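Local coordinates for protein Non-ribosomal peptide synthetase (Streptomyces halstedii, PDB 3WV4) that is an AMP-binding enzyme of the ANL superfamily, named as a non-ribosomal peptide synthetase, at residues S84-G89 / P143-A148; L229-E234 / L249-I254. One frame throughout, in Å; residues are numbered along the deposited sequence.

Contact 1: S84-G89 / P143-A148; sequences SAWLDG and PRLVIA
W86 reaches from helix 73-89 to the side chains of L145 and I147, packing that helix against the parallel four-stranded sheet of an alpha/beta layer in this ANL-family domain. The tight part is small and wholly apolar. The six-membered half of the indole meets L145, the two side chains coming from opposite directions; CD2 of L145 lies obliquely to the ring, 4.0 Å from CH2 of W86 and 4.1 Å from its CZ3. CG of W86 lies anti to the backbone N (chi1 -172°), which carries the ring out from the helix toward strand 145-148. F83, Y166 in an edge-to-face pairing, and L171 and L178 of helix 168-180 meet the same indole, so it is buried among several elements.

The polar side chains of both segments turn to other partners. D88 makes a salt bridge with R118 from a partly exposed position. The exposed R144, just ahead of L145, makes a salt bridge to E96 and also donates from NH2 to the carbonyl of G91. I147 makes the looser of the two strand contacts: its CD1 is 4.5 Å from CZ3 of W86.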
loop_
_atom_site.group_PDB
_atom_site.type_symbol
_atom_site.label_atom_id
_atom_site.label_comp_id
_atom_site.label_asym_id
_atom_site.label_seq_id
_atom_site.Cartn_x
_atom_site.Cartn_y
_atom_site.Cartn_z
ATOM N N SER A 84 -13.161 -14.602 -5.408
ATOM C CA SER A 84 -12.419 -15.434 -6.336
ATOM C C SER A 84 -13.394 -16.297 -7.221
ATOM O O SER A 84 -13.191 -16.434 -8.429
ATOM C CB SER A 84 -11.430 -16.330 -5.599
ATOM O OG SER A 84 -10.432 -15.580 -4.916
ATOM N N ALA A 85 -14.452 -16.864 -6.627
ATOM C CA ALA A 85 -15.389 -17.686 -7.400
ATOM C C ALA A 85 -16.107 -16.844 -8.417
ATOM O O ALA A 85 -16.383 -17.290 -9.502
ATOM C CB ALA A 85 -16.400 -18.343 -6.498
ATOM N N TRP A 86 -16.360 -15.587 -8.081
ATOM C CA TRP A 86 -16.924 -14.688 -9.037
ATOM C C TRP A 86 -15.984 -14.465 -10.200
ATOM O O TRP A 86 -16.424 -14.398 -11.338
ATOM C CB TRP A 86 -17.214 -13.355 -8.349
ATOM C CG TRP A 86 -17.952 -12.401 -9.142
ATOM C CD1 TRP A 86 -19.300 -12.280 -9.218
ATOM C CD2 TRP A 86 -17.397 -11.331 -9.909
ATOM N NE1 TRP A 86 -19.635 -11.216 -10.044
ATOM C CE2 TRP A 86 -18.493 -10.619 -10.493
ATOM C CE3 TRP A 86 -16.086 -10.937 -10.225
ATOM C CZ2 TRP A 86 -18.314 -9.515 -11.316
ATOM C CZ3 TRP A 86 -15.904 -9.820 -11.041
ATOM C CH2 TRP A 86 -17.010 -9.141 -11.606
ATOM N N LEU A 87 -14.694 -14.254 -9.925
ATOM C CA LEU A 87 -13.751 -14.140 -11.015
ATOM C C LEU A 87 -13.802 -15.394 -11.875
ATOM O O LEU A 87 -13.887 -15.312 -13.087
ATOM C CB LEU A 87 -12.324 -13.929 -10.493
ATOM C CG LEU A 87 -12.085 -12.563 -9.837
ATOM C CD1 LEU A 87 -10.686 -12.475 -9.262
ATOM C CD2 LEU A 87 -12.316 -11.443 -10.832
ATOM N N ASP A 88 -13.751 -16.554 -11.244
ATOM C CA ASP A 88 -13.798 -17.816 -11.960
ATOM C C ASP A 88 -15.059 -17.867 -12.840
ATOM O O ASP A 88 -15.006 -18.274 -13.996
ATOM C CB ASP A 88 -13.795 -18.983 -10.970
ATOM C CG ASP A 88 -12.464 -19.147 -10.231
ATOM O OD1 ASP A 88 -11.435 -18.751 -10.813
ATOM O OD2 ASP A 88 -12.476 -19.689 -9.079
ATOM N N GLY A 89 -16.178 -17.432 -12.279
ATOM C CA GLY A 89 -17.479 -17.427 -12.977
ATOM C C GLY A 89 -17.456 -16.555 -14.199
ATOM O O GLY A 89 -18.087 -16.860 -15.191
ATOM N N PRO A 143 -7.490 -4.385 -19.127
ATOM C CA PRO A 143 -8.100 -5.406 -18.254
ATOM C C PRO A 143 -9.209 -6.211 -18.924
ATOM O O PRO A 143 -9.562 -5.963 -20.040
ATOM C CB PRO A 143 -8.710 -4.577 -17.146
ATOM C CG PRO A 143 -9.188 -3.369 -17.884
ATOM C CD PRO A 143 -8.161 -3.095 -18.963
ATOM N N ARG A 144 -9.749 -7.153 -18.178
ATOM C CA ARG A 144 -10.800 -8.021 -18.612
ATOM C C ARG A 144 -12.120 -7.335 -18.259
ATOM O O ARG A 144 -13.100 -7.443 -18.979
ATOM C CB ARG A 144 -10.594 -9.299 -17.823
ATOM C CG ARG A 144 -11.322 -10.495 -18.273
ATOM C CD ARG A 144 -10.716 -11.176 -19.481
ATOM N NE ARG A 144 -11.404 -12.467 -19.599
ATOM C CZ ARG A 144 -11.778 -13.010 -20.743
ATOM N NH1 ARG A 144 -11.513 -12.400 -21.896
ATOM N NH2 ARG A 144 -12.427 -14.168 -20.738
ATOM N N LEU A 145 -12.126 -6.571 -17.165
ATOM C CA LEU A 145 -13.334 -5.931 -16.649
ATOM C C LEU A 145 -13.007 -4.847 -15.655
ATOM O O LEU A 145 -11.846 -4.587 -15.343
ATOM C CB LEU A 145 -14.284 -6.938 -16.040
ATOM C CG LEU A 145 -13.807 -7.837 -14.898
ATOM C CD1 LEU A 145 -13.918 -7.116 -13.568
ATOM C CD2 LEU A 145 -14.666 -9.094 -14.871
ATOM N N VAL A 146 -14.037 -4.132 -15.263
ATOM C CA VAL A 146 -13.862 -2.945 -14.486
ATOM C C VAL A 146 -14.884 -2.947 -13.390
ATOM O O VAL A 146 -16.072 -3.231 -13.640
ATOM C CB VAL A 146 -14.068 -1.671 -15.333
ATOM C CG1 VAL A 146 -14.035 -0.423 -14.460
ATOM C CG2 VAL A 146 -13.032 -1.580 -16.452
ATOM N N ILE A 147 -14.447 -2.611 -12.179
ATOM C CA ILE A 147 -15.372 -2.534 -11.065
ATOM C C ILE A 147 -15.482 -1.107 -10.583
ATOM O O ILE A 147 -14.453 -0.478 -10.259
ATOM C CB ILE A 147 -14.917 -3.467 -9.939
ATOM C CG1 ILE A 147 -15.033 -4.898 -10.445
ATOM C CG2 ILE A 147 -15.775 -3.256 -8.696
ATOM C CD1 ILE A 147 -14.255 -5.887 -9.670
ATOM N N ALA A 148 -16.718 -0.618 -10.480
ATOM C CA ALA A 148 -17.023 0.771 -10.120
ATOM C C ALA A 148 -17.733 0.815 -8.781
ATOM O O ALA A 148 -18.287 -0.178 -8.318
ATOM C CB ALA A 148 -17.927 1.401 -11.192
#

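Contact 2: L229-E234 / L249-I254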
loop_
_atom_site.group_PDB
_atom_site.type_symbol
_atom_site.label_atom_id
_atom_site.label_comp_id
_atom_site.label_asym_id
_atom_site.label_seq_id
_atom_site.Cartn_x
_atom_site.Cartn_y
_atom_site.Cartn_z
ATOM N N LEU A 229 9.029 -1.237 11.858
ATOM C CA LEU A 229 7.970 -0.507 12.511
ATOM C C LEU A 229 7.284 -1.285 13.610
ATOM O O LEU A 229 6.818 -0.702 14.560
ATOM C CB LEU A 229 6.895 -0.108 11.493
ATOM C CG LEU A 229 7.289 0.910 10.407
ATOM C CD1 LEU A 229 6.087 1.323 9.524
ATOM C CD2 LEU A 229 7.958 2.137 11.040
ATOM N N GLY A 230 7.183 -2.594 13.463
ATOM C CA GLY A 230 6.740 -3.478 14.572
ATOM C C GLY A 230 5.264 -3.412 14.827
ATOM O O GLY A 230 4.861 -3.266 15.962
ATOM N N TYR A 231 4.435 -3.414 13.781
ATOM C CA TYR A 231 2.989 -3.578 14.014
ATOM C C TYR A 231 2.804 -4.949 14.658
ATOM O O TYR A 231 3.591 -5.832 14.425
ATOM C CB TYR A 231 2.144 -3.550 12.742
ATOM C CG TYR A 231 1.937 -2.201 12.079
ATOM C CD1 TYR A 231 2.992 -1.580 11.427
ATOM C CD2 TYR A 231 0.685 -1.605 11.970
ATOM C CE1 TYR A 231 2.838 -0.415 10.739
ATOM C CE2 TYR A 231 0.524 -0.370 11.268
ATOM C CZ TYR A 231 1.611 0.204 10.632
ATOM O OH TYR A 231 1.561 1.478 9.925
ATOM N N HIS A 232 1.785 -5.093 15.491
ATOM C CA HIS A 232 1.482 -6.387 16.113
ATOM C C HIS A 232 -0.038 -6.572 16.221
ATOM O O HIS A 232 -0.819 -5.664 15.893
ATOM C CB HIS A 232 2.194 -6.554 17.447
ATOM C CG HIS A 232 1.895 -5.478 18.428
ATOM N ND1 HIS A 232 0.733 -5.448 19.168
ATOM C CD2 HIS A 232 2.603 -4.379 18.793
ATOM C CE1 HIS A 232 0.740 -4.385 19.957
ATOM N NE2 HIS A 232 1.855 -3.709 19.736
ATOM N N ALA A 233 -0.425 -7.769 16.643
ATOM C CA ALA A 233 -1.810 -8.216 16.552
ATOM C C ALA A 233 -2.787 -7.381 17.348
ATOM O O ALA A 233 -3.935 -7.330 17.015
ATOM C CB ALA A 233 -1.921 -9.698 16.962
ATOM N N GLU A 234 -2.343 -6.774 18.433
ATOM C CA GLU A 234 -3.182 -5.900 19.184
ATOM C C GLU A 234 -3.205 -4.438 18.666
ATOM O O GLU A 234 -3.820 -3.626 19.284
ATOM C CB GLU A 234 -2.770 -5.980 20.659
ATOM C CG GLU A 234 -3.176 -7.360 21.249
ATOM C CD GLU A 234 -2.839 -7.567 22.718
ATOM O OE1 GLU A 234 -1.645 -7.449 23.111
ATOM O OE2 GLU A 234 -3.783 -7.900 23.493
ATOM N N LEU A 249 -2.579 0.553 0.713
ATOM C CA LEU A 249 -2.540 -0.858 0.365
ATOM C C LEU A 249 -1.670 -1.688 1.324
ATOM O O LEU A 249 -2.024 -2.800 1.695
ATOM C CB LEU A 249 -2.016 -1.019 -1.074
ATOM C CG LEU A 249 -2.559 -2.055 -2.086
ATOM C CD1 LEU A 249 -1.473 -2.857 -2.792
ATOM C CD2 LEU A 249 -3.652 -2.960 -1.547
ATOM N N TYR A 250 -0.521 -1.134 1.685
ATOM C CA TYR A 250 0.428 -1.832 2.527
ATOM C C TYR A 250 0.025 -1.790 3.961
ATOM O O TYR A 250 0.529 -2.563 4.791
ATOM C CB TYR A 250 1.845 -1.295 2.372
ATOM C CG TYR A 250 2.565 -1.908 1.206
ATOM C CD1 TYR A 250 3.517 -2.864 1.386
ATOM C CD2 TYR A 250 2.244 -1.525 -0.078
ATOM C CE1 TYR A 250 4.192 -3.393 0.303
ATOM C CE2 TYR A 250 2.883 -2.043 -1.177
ATOM C CZ TYR A 250 3.859 -2.989 -0.995
ATOM O OH TYR A 250 4.500 -3.522 -2.080
ATOM N N LYS A 251 -0.885 -0.890 4.275
ATOM C CA LYS A 251 -1.464 -0.940 5.594
ATOM C C LYS A 251 -2.459 -2.088 5.641
ATOM O O LYS A 251 -2.548 -2.759 6.654
ATOM C CB LYS A 251 -1.925 0.472 6.062
ATOM C CG LYS A 251 -0.705 1.461 6.385
ATOM C CD LYS A 251 0.847 0.922 6.432
ATOM C CE LYS A 251 1.790 1.402 5.283
ATOM N NZ LYS A 251 3.287 1.809 5.509
ATOM N N VAL A 252 -3.114 -2.401 4.519
ATOM C CA VAL A 252 -3.940 -3.647 4.422
ATOM C C VAL A 252 -3.030 -4.881 4.570
ATOM O O VAL A 252 -3.326 -5.798 5.323
ATOM C CB VAL A 252 -4.629 -3.773 3.058
ATOM C CG1 VAL A 252 -5.365 -5.104 2.938
ATOM C CG2 VAL A 252 -5.570 -2.623 2.806
ATOM N N LEU A 253 -1.885 -4.870 3.870
ATOM C CA LEU A 253 -0.977 -6.029 3.930
ATOM C C LEU A 253 -0.340 -6.228 5.262
ATOM O O LEU A 253 -0.287 -7.369 5.797
ATOM C CB LEU A 253 0.103 -5.915 2.881
ATOM C CG LEU A 253 -0.453 -5.858 1.453
ATOM C CD1 LEU A 253 0.582 -5.264 0.474
ATOM C CD2 LEU A 253 -0.837 -7.234 1.050
ATOM N N ILE A 254 0.160 -5.144 5.838
ATOM C CA ILE A 254 0.854 -5.263 7.095
ATOM C C ILE A 254 -0.129 -5.612 8.240
ATOM O O ILE A 254 0.228 -6.413 9.140
ATOM C CB ILE A 254 1.659 -4.013 7.403
ATOM C CG1 ILE A 254 2.826 -3.937 6.410
ATOM C CG2 ILE A 254 2.137 -4.045 8.845
ATOM C CD1 ILE A 254 3.406 -2.583 6.243
#
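Y231 lays one face of its ring against I254 of helix 246-258, and the methyl CG2 makes a CH-pi contact 4.0 Å from the ring centroid, 25° off the normal. The methyl is shifted toward the rim, where CG2 of I254 lies 3.7 Å from both CG and CD1 of Y231. Chi1 of -69° sets CG1 of I254 beside the backbone N and leaves CG2 anti to it, and it is CG2 that meets the ring. At the far end of the ring, OH of Y231 passes 3.6 Å from CD of K251; this is a van der Waals touch to the aliphatic part of a lysine whose strained conformation leaves the end of its chain less certain.

Next outward, CD1 of L229 sits in the plane of the tyrosine ring at its edge, while T313 of strand 311-314 also touches Y231. The backbone N of Y231 is hydrogen-bonded to OD1 of N226, and the carbonyl of G230 accepts from R310. G230, with phi 75°, ends helix 215-229, and the chain runs on through Y231 to strand 236-239: a helix-to-strand connection packed on the next helix of an alpha/beta fold.

Both contacts are buried in the parts that touch, and both lack polar bonds between their segments, yet they join different elements. Contact 1 sets a helix on a strand of the parallel four-stranded sheet, its centre about 21 Å from the centre of the chain; contact 2 sets a loop on a helix, its centre about 11 Å from the same point. The centres of the two contacts are 27 Å apart and their nearest atoms about 14 Å, so neither touches the other. In each an aromatic ring meets aliphatic groups, obliquely at the indole, over a face at the tyrosine. Contact 1 keeps its charges at the periphery, while a buried lysine enters contact 2 itself.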